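PDB 3JST: putative pterin-4-alpha-carbinolamine dehydratase from Brucella melitensis, which probably catalyses the dehydration of 4a-hydroxytetrahydrobiopterin to dihydrobiopterin. Local coordinates for residues A[17-21]-A[89-93]; A[32-36]-A[92-96]; A[37-42]-A[64-69]. All coordinates share one frame; numbering follows the deposited sequence.

Contact 1 of 3, residues A[17-21]-A[89-93]; sequences ALDGW and ARKMN
L18 and W21, which begin and end a type II beta turn in the loop between helix 8-16 and strand 22-23, tie that loop to residues 89-93 of helix 83-96; the nearest alpha carbons, those of L18 and R90, are 6.4 Å apart. G20 takes the turn's positive phi (85°), and W21 N closes it on L18 O. W21 makes the broadest contact. The methyl of A89 sits over the face of the W21 six-membered ring, a CH-pi contact with A89 CB 3.6 Å from the ring centroid. M92 SD lies at the ring edge instead, 4.0 Å from W21 CZ2, a Met-aromatic contact, its extended chain crossing the indole at about a right angle. On the side of the indole where A89 lies, L18 CD1 reaches the same A89 CB at 3.9 Å. The amide of N93 ties both parts of the turn to the helix. Its ND2 gives a hydrogen bond to D19 O (3.0 Å), in the carbonyl plane and on a lone pair, and a water accepting from ND2 also links A17 O and D19 N. At the other end, W21 NE1 donates to N93 OD1 at 2.8 Å, nearly in the indole plane but 45° above the plane of the amide carbonyl.

Contact 2 of 3, residues A[32-36]-A[92-96]; sequences RSFKF and MNAIA
Strand 32-35 and helix 92-96 run almost parallel, their axes 13° apart in direction and 11.0 Å apart at closest approach, in the alpha-on-sheet layering of the pterin dehydratase fold. R32, F34 and F36, every second residue along the chain, bridge that gap, because each starts out facing the helix.

F34 fills the middle. Its CE1 meets the methyl of A96 at 3.7 Å, while CZ approaches M92 CB at 4.0 Å. F36, one step further on, brings CE1 to the same methyl, so A96 CB is touched by both phenyl rings. F45 of helix 39-56 also meets the two rings, and V71 of the neighbouring strand lies against F34.

R32 supplies the polar part. With CG anti to the backbone N (chi1 178°) and the chain extended as far as NE, it reaches over F34: R32 CD lies above the rim of the phenyl face, and F34 CD1 in turn is centred over the guanidinium. NH2 then donates to N93 OD1 at 2.8 Å. The bond is somewhat bent, with 140° at the hydrogen, and the two flat groups stand almost perpendicular. OD1, already engaged by the indole of W21, thereby takes a second donor. A water gives R32 a second link, accepting from NH2 at 3.0 Å and donating to N93 O at 2.9 Å. OD1 itself lies in the guanidinium plane, while NH2 stands well above the plane of the N93 carbonyl.

Contact 3 of 3, residues A[37-42]-A[64-69]; sequences KDFSTA and NAYNRV
F39 turns the edge of its ring to the hairpin, while Y66 presents a ring face to the start of the helix. The first turn of helix 39-56 thus rests on the type II' beta turn from A65 to R68 that joins strands 61-65 and 68-73. F39 CG is anti to the backbone N (chi1 174°), which brings the ring alongside the turn: CD1 comes 3.4 Å from Y66 O, and CE1 is equally close to N64 OD1, both oxygens near the ring plane. The tyrosine ring lies against the backbone where the helix begins, with F39 N over its face toward the rim and F39 CB 3.6 Å from Y66 CD1.

N64 ND2 donates a hydrogen bond to Y66 O at 2.9 Å, from above the carbonyl plane, and another to R68 O, spanning the inside of the turn. On the helix side, D38 is the N-cap: OD1 accepts from T41 N nearly in line with the C-O bond and from T41 OG1 on the syn side, the two on opposite sides of the carboxylate plane.

A42 points its methyl inward to Y66 O and to V69 CG2 (3.9 Å). N67 CB packs on D38 O, and N67 ND2 is hydrogen-bonded to F36 O. The contact thus joins the beginning of helix 39-56 to the hairpin, next to the end of strand 30-35, with F36 beside A42 and V69, and F45 and M46 reaching V69 and N64.

Overall arrangement
Contacts 1 and 2 are neighbours on helix 83-96, their centres 8 Å apart, and share M92 and N93; W21 of the first packs against R32 and F34 of the second. Contact 3 lies 10 Å from contact 2 and 18 Å from contact 1 between centres. Strands 30-35 and 68-73 are antiparallel neighbours, with backbone hydrogen bonding between F34 and V69, so contacts 2 and 3 meet on one sheet. Along the chain, contact 3 is nested inside the loops closed by contacts 1 and 2. Contact 2 sets helix 83-96 on strand 30-35, contact 1 ties the loop before strand 22-23 to the same helix, and contact 3 anchors the start of helix 39-56 on the hairpin.

Contact 1 of 3, residues A[17-21]-A[89-93]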
ATOM      1  N   ALA A  17       8.386   5.818  -8.012  1.00  8.73           N
ATOM      2  CA  ALA A  17       8.213   6.893  -7.040  1.00  9.25           C
ATOM      3  C   ALA A  17       7.813   6.384  -5.646  1.00  9.64           C
ATOM      4  O   ALA A  17       7.724   7.177  -4.706  1.00  9.37           O
ATOM      5  CB  ALA A  17       7.179   7.903  -7.558  1.00  9.58           C
ATOM      6  N   LEU A  18       7.591   5.073  -5.514  1.00  9.93           N
ATOM      7  CA  LEU A  18       7.142   4.472  -4.259  1.00 10.39           C
ATOM      8  C   LEU A  18       8.252   3.604  -3.650  1.00 10.82           C
ATOM      9  O   LEU A  18       8.296   2.395  -3.868  1.00 10.62           O
ATOM     10  CB  LEU A  18       5.876   3.637  -4.497  1.00 10.25           C
ATOM     11  CG  LEU A  18       4.655   4.361  -5.075  1.00 10.13           C
ATOM     12  CD1 LEU A  18       3.589   3.358  -5.493  1.00  8.90           C
ATOM     13  CD2 LEU A  18       4.087   5.376  -4.078  1.00  9.18           C
ATOM     14  N   ASP A  19       9.142   4.234  -2.886  1.00 11.37           N
ATOM     15  CA  ASP A  19      10.289   3.542  -2.291  1.00 11.93           C
ATOM     16  C   ASP A  19       9.845   2.327  -1.471  1.00 11.93           C
ATOM     17  O   ASP A  19       8.925   2.418  -0.664  1.00 11.79           O
ATOM     18  CB  ASP A  19      11.102   4.503  -1.408  1.00 12.18           C
ATOM     19  CG  ASP A  19      12.347   3.849  -0.816  1.00 13.08           C
ATOM     20  OD1 ASP A  19      13.120   3.225  -1.570  1.00 13.58           O
ATOM     21  OD2 ASP A  19      12.547   3.958   0.412  1.00 15.88           O
ATOM     22  N   GLY A  20      10.500   1.192  -1.707  1.00 12.22           N
ATOM     23  CA  GLY A  20      10.229  -0.047  -0.976  1.00 12.37           C
ATOM     24  C   GLY A  20       9.082  -0.890  -1.512  1.00 12.56           C
ATOM     25  O   GLY A  20       8.891  -2.020  -1.060  1.00 12.50           O
ATOM     26  N   TRP A  21       8.311  -0.353  -2.464  1.00 12.61           N
ATOM     27  CA  TRP A  21       7.167  -1.079  -3.025  1.00 12.64           C
ATOM     28  C   TRP A  21       7.554  -1.880  -4.271  1.00 12.98           C
ATOM     29  O   TRP A  21       8.365  -1.429  -5.096  1.00 12.75           O
ATOM     30  CB  TRP A  21       6.013  -0.121  -3.347  1.00 12.52           C
ATOM     31  CG  TRP A  21       5.362   0.445  -2.121  1.00 11.97           C
ATOM     32  CD1 TRP A  21       5.772   1.530  -1.400  1.00 11.34           C
ATOM     33  CD2 TRP A  21       4.191  -0.058  -1.458  1.00 11.26           C
ATOM     34  NE1 TRP A  21       4.925   1.741  -0.335  1.00 10.60           N
ATOM     35  CE2 TRP A  21       3.945   0.783  -0.349  1.00 10.25           C
ATOM     36  CE3 TRP A  21       3.324  -1.132  -1.697  1.00 10.82           C
ATOM     37  CZ2 TRP A  21       2.875   0.579   0.521  1.00  9.99           C
ATOM     38  CZ3 TRP A  21       2.255  -1.330  -0.837  1.00 10.88           C
ATOM     39  CH2 TRP A  21       2.043  -0.478   0.266  1.00 10.73           C
ATOM     40  N   ALA A  89      -0.199   3.702  -0.994  1.00 11.02           N
ATOM     41  CA  ALA A  89       1.234   3.432  -0.862  1.00 11.30           C
ATOM     42  C   ALA A  89       2.010   4.724  -0.594  1.00 11.57           C
ATOM     43  O   ALA A  89       2.894   4.761   0.262  1.00 11.21           O
ATOM     44  CB  ALA A  89       1.766   2.738  -2.111  1.00 11.05           C
ATOM     45  N   ARG A  90       1.662   5.776  -1.331  1.00 11.82           N
ATOM     46  CA  ARG A  90       2.254   7.095  -1.143  1.00 12.30           C
ATOM     47  C   ARG A  90       2.050   7.602   0.284  1.00 11.90           C
ATOM     48  O   ARG A  90       3.003   8.055   0.915  1.00 11.60           O
ATOM     49  CB  ARG A  90       1.658   8.089  -2.150  1.00 12.72           C
ATOM     50  CG  ARG A  90       2.158   9.524  -2.016  1.00 14.87           C
ATOM     51  CD  ARG A  90       1.499  10.470  -3.025  1.00 16.10           C
ATOM     52  NE  ARG A  90       1.608   9.979  -4.396  1.00 17.51           N
ATOM     53  CZ  ARG A  90       0.595   9.824  -5.255  1.00 18.14           C
ATOM     54  NH1 ARG A  90      -0.659  10.126  -4.924  1.00 18.64           N
ATOM     55  NH2 ARG A  90       0.847   9.366  -6.477  1.00 17.73           N
ATOM     56  N   LYS A  91       0.814   7.517   0.783  1.00 11.70           N
ATOM     57  CA  LYS A  91       0.480   7.995   2.131  1.00 11.72           C
ATOM     58  C   LYS A  91       1.196   7.179   3.201  1.00 11.44           C
ATOM     59  O   LYS A  91       1.723   7.740   4.164  1.00 11.01           O
ATOM     60  CB  LYS A  91      -1.030   7.939   2.383  1.00 11.78           C
ATOM     61  CG  LYS A  91      -1.471   8.558   3.713  1.00 12.63           C
ATOM     62  CD  LYS A  91      -1.306  10.085   3.721  1.00 14.16           C
ATOM     63  CE  LYS A  91      -2.033  10.702   4.905  1.00 14.74           C
ATOM     64  NZ  LYS A  91      -1.952  12.184   4.926  1.00 14.91           N
ATOM     65  N   MET A  92       1.199   5.858   3.027  1.00 11.19           N
ATOM     66  CA  MET A  92       1.914   4.960   3.935  1.00 10.87           C
ATOM     67  C   MET A  92       3.398   5.302   4.004  1.00 10.95           C
ATOM     68  O   MET A  92       3.981   5.326   5.088  1.00 10.87           O
ATOM     69  CB  MET A  92       1.732   3.505   3.512  1.00 10.62           C
ATOM     70  CG  MET A  92       0.387   2.935   3.910  1.00 10.55           C
ATOM     71  SD  MET A  92       0.155   1.229   3.389  1.00 10.51           S
ATOM     72  CE  MET A  92      -1.352   0.841   4.280  1.00 10.32           C
ATOM     73  N   ASN A  93       4.001   5.567   2.847  1.00 10.84           N
ATOM     74  CA  ASN A  93       5.399   5.990   2.800  1.00 10.94           C
ATOM     75  C   ASN A  93       5.638   7.300   3.551  1.00 10.86           C
ATOM     76  O   ASN A  93       6.676   7.463   4.195  1.00 10.73           O
ATOM     77  CB  ASN A  93       5.898   6.092   1.351  1.00 10.78           C
ATOM     78  CG  ASN A  93       6.387   4.759   0.810  1.00 11.27           C
ATOM     79  OD1 ASN A  93       6.055   3.703   1.349  1.00 10.56           O
ATOM     80  ND2 ASN A  93       7.195   4.801  -0.251  1.00 11.03           N
TER
HETATM   81  O   HOH W   1       8.600   7.056  -1.968  1.00 19.31           O

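Contact 2 of 3, residues A[32-36]-A[92-96]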
ATOM      1  N   ARG A  32       4.752  -3.752   0.198  1.00 10.88           N
ATOM      2  CA  ARG A  32       5.939  -3.357   0.939  1.00 11.15           C
ATOM      3  C   ARG A  32       5.891  -3.969   2.339  1.00 11.22           C
ATOM      4  O   ARG A  32       4.820  -4.074   2.951  1.00 11.31           O
ATOM      5  CB  ARG A  32       6.050  -1.833   1.049  1.00 11.23           C
ATOM      6  CG  ARG A  32       7.272  -1.386   1.859  1.00 11.60           C
ATOM      7  CD  ARG A  32       7.538   0.107   1.796  1.00 12.27           C
ATOM      8  NE  ARG A  32       8.726   0.439   2.583  1.00 13.62           N
ATOM      9  CZ  ARG A  32       9.093   1.664   2.957  1.00 14.71           C
ATOM     10  NH1 ARG A  32      10.202   1.822   3.676  1.00 15.44           N
ATOM     11  NH2 ARG A  32       8.374   2.733   2.622  1.00 14.80           N
ATOM     12  N   SER A  33       7.056  -4.373   2.828  1.00 11.35           N
ATOM     13  CA  SER A  33       7.229  -4.812   4.199  1.00 11.56           C
ATOM     14  C   SER A  33       7.889  -3.684   4.974  1.00 11.65           C
ATOM     15  O   SER A  33       9.028  -3.302   4.683  1.00 11.48           O
ATOM     16  CB  SER A  33       8.099  -6.067   4.257  1.00 11.73           C
ATOM     17  OG  SER A  33       7.447  -7.154   3.626  1.00 12.12           O
ATOM     18  N   PHE A  34       7.152  -3.134   5.934  1.00 11.77           N
ATOM     19  CA  PHE A  34       7.663  -2.090   6.805  1.00 11.73           C
ATOM     20  C   PHE A  34       8.252  -2.744   8.048  1.00 11.89           C
ATOM     21  O   PHE A  34       7.710  -3.730   8.556  1.00 11.40           O
ATOM     22  CB  PHE A  34       6.546  -1.124   7.209  1.00 11.71           C
ATOM     23  CG  PHE A  34       5.959  -0.348   6.057  1.00 11.92           C
ATOM     24  CD1 PHE A  34       6.424   0.929   5.754  1.00 12.33           C
ATOM     25  CD2 PHE A  34       4.935  -0.888   5.283  1.00 11.83           C
ATOM     26  CE1 PHE A  34       5.879   1.654   4.696  1.00 11.69           C
ATOM     27  CE2 PHE A  34       4.386  -0.177   4.228  1.00 11.68           C
ATOM     28  CZ  PHE A  34       4.857   1.099   3.933  1.00 12.50           C
ATOM     29  N   LYS A  35       9.362  -2.189   8.520  1.00 12.05           N
ATOM     30  CA  LYS A  35      10.011  -2.629   9.742  1.00 12.47           C
ATOM     31  C   LYS A  35      10.196  -1.409  10.632  1.00 12.19           C
ATOM     32  O   LYS A  35      10.917  -0.480  10.278  1.00 12.40           O
ATOM     33  CB  LYS A  35      11.362  -3.261   9.419  1.00 12.92           C
ATOM     34  CG  LYS A  35      12.079  -3.889  10.609  1.00 15.13           C
ATOM     35  CD  LYS A  35      11.503  -5.256  10.960  1.00 17.75           C
ATOM     36  CE  LYS A  35      12.404  -6.013  11.931  1.00 19.51           C
ATOM     37  NZ  LYS A  35      13.738  -6.308  11.336  1.00 20.79           N
ATOM     38  N   PHE A  36       9.534  -1.412  11.782  1.00 11.77           N
ATOM     39  CA  PHE A  36       9.625  -0.315  12.735  1.00 11.47           C
ATOM     40  C   PHE A  36      10.479  -0.732  13.925  1.00 11.40           C
ATOM     41  O   PHE A  36      10.904  -1.881  14.014  1.00 11.33           O
ATOM     42  CB  PHE A  36       8.223   0.098  13.168  1.00 11.40           C
ATOM     43  CG  PHE A  36       7.352   0.517  12.023  1.00 11.07           C
ATOM     44  CD1 PHE A  36       7.467   1.791  11.485  1.00 10.73           C
ATOM     45  CD2 PHE A  36       6.450  -0.372  11.454  1.00 10.78           C
ATOM     46  CE1 PHE A  36       6.673   2.184  10.419  1.00 11.40           C
ATOM     47  CE2 PHE A  36       5.653   0.014  10.389  1.00 10.76           C
ATOM     48  CZ  PHE A  36       5.765   1.296   9.869  1.00 10.82           C
ATOM     49  N   MET A  92       1.199   5.858   3.027  1.00 11.19           N
ATOM     50  CA  MET A  92       1.914   4.960   3.935  1.00 10.87           C
ATOM     51  C   MET A  92       3.398   5.302   4.004  1.00 10.95           C
ATOM     52  O   MET A  92       3.981   5.326   5.088  1.00 10.87           O
ATOM     53  CB  MET A  92       1.732   3.505   3.512  1.00 10.62           C
ATOM     54  CG  MET A  92       0.387   2.935   3.910  1.00 10.55           C
ATOM     55  SD  MET A  92       0.155   1.229   3.389  1.00 10.51           S
ATOM     56  CE  MET A  92      -1.352   0.841   4.280  1.00 10.32           C
ATOM     57  N   ASN A  93       4.001   5.567   2.847  1.00 10.84           N
ATOM     58  CA  ASN A  93       5.399   5.990   2.800  1.00 10.94           C
ATOM     59  C   ASN A  93       5.638   7.300   3.551  1.00 10.86           C
ATOM     60  O   ASN A  93       6.676   7.463   4.195  1.00 10.73           O
ATOM     61  CB  ASN A  93       5.898   6.092   1.351  1.00 10.78           C
ATOM     62  CG  ASN A  93       6.387   4.759   0.810  1.00 11.27           C
ATOM     63  OD1 ASN A  93       6.055   3.703   1.349  1.00 10.56           O
ATOM     64  ND2 ASN A  93       7.195   4.801  -0.251  1.00 11.03           N
ATOM     65  N   ALA A  94       4.674   8.217   3.472  1.00 10.90           N
ATOM     66  CA  ALA A  94       4.755   9.488   4.187  1.00 11.12           C
ATOM     67  C   ALA A  94       4.627   9.276   5.698  1.00 11.34           C
ATOM     68  O   ALA A  94       5.366   9.873   6.474  1.00 11.30           O
ATOM     69  CB  ALA A  94       3.676  10.459   3.690  1.00 10.94           C
ATOM     70  N   ILE A  95       3.697   8.416   6.105  1.00 11.73           N
ATOM     71  CA  ILE A  95       3.495   8.116   7.523  1.00 12.09           C
ATOM     72  C   ILE A  95       4.746   7.451   8.110  1.00 12.45           C
ATOM     73  O   ILE A  95       5.243   7.869   9.152  1.00 12.54           O
ATOM     74  CB  ILE A  95       2.275   7.188   7.744  1.00 12.12           C
ATOM     75  CG1 ILE A  95       0.969   7.878   7.331  1.00 12.07           C
ATOM     76  CG2 ILE A  95       2.180   6.763   9.212  1.00 12.37           C
ATOM     77  CD1 ILE A  95      -0.165   6.894   7.072  1.00 12.40           C
ATOM     78  N   ALA A  96       5.250   6.429   7.421  1.00 12.81           N
ATOM     79  CA  ALA A  96       6.405   5.661   7.885  1.00 13.40           C
ATOM     80  C   ALA A  96       7.698   6.472   7.930  1.00 14.02           C
ATOM     81  O   ALA A  96       8.549   6.228   8.777  1.00 13.97           O
ATOM     82  CB  ALA A  96       6.606   4.427   7.007  1.00 13.23           C
TER
HETATM   83  O   HOH W   2       8.671   5.401   3.958  1.00 22.91           O

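Contact 3 of 3, residues A[37-42]-A[64-69]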
ATOM      1  N   LYS A  37      10.758   0.198  14.828  1.00 11.42           N
ATOM      2  CA  LYS A  37      11.622  -0.117  15.961  1.00 11.48           C
ATOM      3  C   LYS A  37      10.909  -0.951  17.027  1.00 11.00           C
ATOM      4  O   LYS A  37      11.558  -1.695  17.761  1.00 11.17           O
ATOM      5  CB  LYS A  37      12.242   1.151  16.567  1.00 12.00           C
ATOM      6  CG  LYS A  37      11.278   2.113  17.254  1.00 13.64           C
ATOM      7  CD  LYS A  37      12.065   3.138  18.082  1.00 15.49           C
ATOM      8  CE  LYS A  37      11.295   4.436  18.278  1.00 16.73           C
ATOM      9  NZ  LYS A  37      11.057   5.136  16.979  1.00 17.84           N
ATOM     10  N   ASP A  38       9.584  -0.838  17.105  1.00 10.40           N
ATOM     11  CA  ASP A  38       8.801  -1.603  18.078  1.00  9.85           C
ATOM     12  C   ASP A  38       7.334  -1.725  17.659  1.00  9.41           C
ATOM     13  O   ASP A  38       6.934  -1.206  16.614  1.00  9.30           O
ATOM     14  CB  ASP A  38       8.925  -0.979  19.482  1.00 10.01           C
ATOM     15  CG  ASP A  38       8.570   0.510  19.519  1.00  9.91           C
ATOM     16  OD1 ASP A  38       7.865   1.023  18.621  1.00  9.21           O
ATOM     17  OD2 ASP A  38       9.003   1.177  20.474  1.00 11.23           O
ATOM     18  N   PHE A  39       6.538  -2.419  18.467  1.00  8.89           N
ATOM     19  CA  PHE A  39       5.111  -2.557  18.186  1.00  8.74           C
ATOM     20  C   PHE A  39       4.384  -1.213  18.237  1.00  8.56           C
ATOM     21  O   PHE A  39       3.559  -0.923  17.373  1.00  8.40           O
ATOM     22  CB  PHE A  39       4.452  -3.549  19.149  1.00  8.92           C
ATOM     23  CG  PHE A  39       2.962  -3.631  19.000  1.00  8.72           C
ATOM     24  CD1 PHE A  39       2.396  -4.290  17.914  1.00  9.12           C
ATOM     25  CD2 PHE A  39       2.123  -3.033  19.934  1.00  8.60           C
ATOM     26  CE1 PHE A  39       1.015  -4.356  17.764  1.00  8.64           C
ATOM     27  CE2 PHE A  39       0.746  -3.099  19.798  1.00  8.36           C
ATOM     28  CZ  PHE A  39       0.190  -3.756  18.709  1.00  9.03           C
ATOM     29  N   SER A  40       4.688  -0.400  19.246  1.00  8.40           N
ATOM     30  CA  SER A  40       4.018   0.893  19.425  1.00  8.49           C
ATOM     31  C   SER A  40       4.091   1.748  18.155  1.00  8.39           C
ATOM     32  O   SER A  40       3.087   2.304  17.720  1.00  8.10           O
ATOM     33  CB  SER A  40       4.611   1.649  20.630  1.00  8.63           C
ATOM     34  OG  SER A  40       4.059   2.952  20.748  1.00  8.98           O
ATOM     35  N   THR A  41       5.279   1.826  17.561  1.00  8.42           N
ATOM     36  CA  THR A  41       5.495   2.599  16.342  1.00  8.68           C
ATOM     37  C   THR A  41       4.744   1.983  15.159  1.00  8.53           C
ATOM     38  O   THR A  41       4.116   2.701  14.381  1.00  8.19           O
ATOM     39  CB  THR A  41       7.004   2.720  16.016  1.00  8.62           C
ATOM     40  OG1 THR A  41       7.696   3.211  17.171  1.00 10.05           O
ATOM     41  CG2 THR A  41       7.248   3.680  14.852  1.00  9.25           C
ATOM     42  N   ALA A  42       4.802   0.655  15.041  1.00  8.40           N
ATOM     43  CA  ALA A  42       4.047  -0.068  14.018  1.00  8.55           C
ATOM     44  C   ALA A  42       2.544   0.171  14.150  1.00  8.69           C
ATOM     45  O   ALA A  42       1.848   0.348  13.150  1.00  8.57           O
ATOM     46  CB  ALA A  42       4.342  -1.565  14.089  1.00  8.60           C
ATOM     47  N   ASN A  64       0.582  -7.897  10.616  1.00  7.94           N
ATOM     48  CA  ASN A  64       1.480  -7.333  11.625  1.00  7.62           C
ATOM     49  C   ASN A  64       1.950  -8.415  12.594  1.00  7.37           C
ATOM     50  O   ASN A  64       1.185  -9.300  12.974  1.00  7.11           O
ATOM     51  CB  ASN A  64       0.793  -6.177  12.369  1.00  7.28           C
ATOM     52  CG  ASN A  64       1.493  -5.800  13.668  1.00  6.81           C
ATOM     53  OD1 ASN A  64       0.954  -6.020  14.749  1.00  5.57           O
ATOM     54  ND2 ASN A  64       2.695  -5.231  13.568  1.00  6.60           N
ATOM     55  N   ALA A  65       3.228  -8.348  12.949  1.00  7.31           N
ATOM     56  CA  ALA A  65       3.816  -9.189  13.982  1.00  7.34           C
ATOM     57  C   ALA A  65       4.845  -8.335  14.713  1.00  7.52           C
ATOM     58  O   ALA A  65       5.910  -8.055  14.174  1.00  6.99           O
ATOM     59  CB  ALA A  65       4.476 -10.417  13.372  1.00  7.43           C
ATOM     60  N   TYR A  66       4.497  -7.896  15.921  1.00  7.76           N
ATOM     61  CA  TYR A  66       5.315  -6.960  16.694  1.00  8.09           C
ATOM     62  C   TYR A  66       5.668  -5.712  15.860  1.00  8.19           C
ATOM     63  O   TYR A  66       4.790  -4.891  15.596  1.00  7.67           O
ATOM     64  CB  TYR A  66       6.553  -7.667  17.284  1.00  8.39           C
ATOM     65  CG  TYR A  66       7.352  -6.807  18.251  1.00  9.39           C
ATOM     66  CD1 TYR A  66       6.769  -6.316  19.413  1.00 10.67           C
ATOM     67  CD2 TYR A  66       8.683  -6.482  17.999  1.00 10.82           C
ATOM     68  CE1 TYR A  66       7.481  -5.516  20.294  1.00 11.49           C
ATOM     69  CE2 TYR A  66       9.408  -5.683  18.881  1.00 11.58           C
ATOM     70  CZ  TYR A  66       8.800  -5.205  20.025  1.00 11.99           C
ATOM     71  OH  TYR A  66       9.506  -4.420  20.911  1.00 13.47           O
ATOM     72  N   ASN A  67       6.915  -5.590  15.405  1.00  8.50           N
ATOM     73  CA  ASN A  67       7.365  -4.370  14.726  1.00  9.18           C
ATOM     74  C   ASN A  67       7.315  -4.426  13.197  1.00  9.55           C
ATOM     75  O   ASN A  67       7.708  -3.463  12.525  1.00  9.65           O
ATOM     76  CB  ASN A  67       8.780  -4.005  15.185  1.00  9.34           C
ATOM     77  CG  ASN A  67       9.811  -5.060  14.816  1.00  9.59           C
ATOM     78  OD1 ASN A  67       9.479  -6.228  14.598  1.00  8.99           O
ATOM     79  ND2 ASN A  67      11.072  -4.652  14.754  1.00 11.11           N
ATOM     80  N   ARG A  68       6.837  -5.543  12.649  1.00  9.99           N
ATOM     81  CA  ARG A  68       6.739  -5.716  11.198  1.00 10.40           C
ATOM     82  C   ARG A  68       5.313  -5.506  10.732  1.00 10.09           C
ATOM     83  O   ARG A  68       4.386  -6.049  11.328  1.00  9.75           O
ATOM     84  CB  ARG A  68       7.182  -7.123  10.787  1.00 10.98           C
ATOM     85  CG  ARG A  68       8.658  -7.390  10.998  1.00 13.22           C
ATOM     86  CD  ARG A  68       9.049  -8.800  10.574  1.00 16.51           C
ATOM     87  NE  ARG A  68       8.779  -9.794  11.619  1.00 18.32           N
ATOM     88  CZ  ARG A  68       7.899 -10.798  11.543  1.00 19.78           C
ATOM     89  NH1 ARG A  68       7.155 -10.996  10.456  1.00 20.04           N
ATOM     90  NH2 ARG A  68       7.772 -11.632  12.573  1.00 20.41           N
ATOM     91  N   VAL A  69       5.145  -4.728   9.662  1.00  9.59           N
ATOM     92  CA  VAL A  69       3.861  -4.624   8.977  1.00  9.76           C
ATOM     93  C   VAL A  69       4.055  -4.877   7.482  1.00  9.98           C
ATOM     94  O   VAL A  69       4.766  -4.124   6.812  1.00 10.09           O
ATOM     95  CB  VAL A  69       3.190  -3.241   9.162  1.00  9.82           C
ATOM     96  CG1 VAL A  69       1.759  -3.290   8.642  1.00  9.21           C
ATOM     97  CG2 VAL A  69       3.227  -2.807  10.619  1.00  9.17           C
TER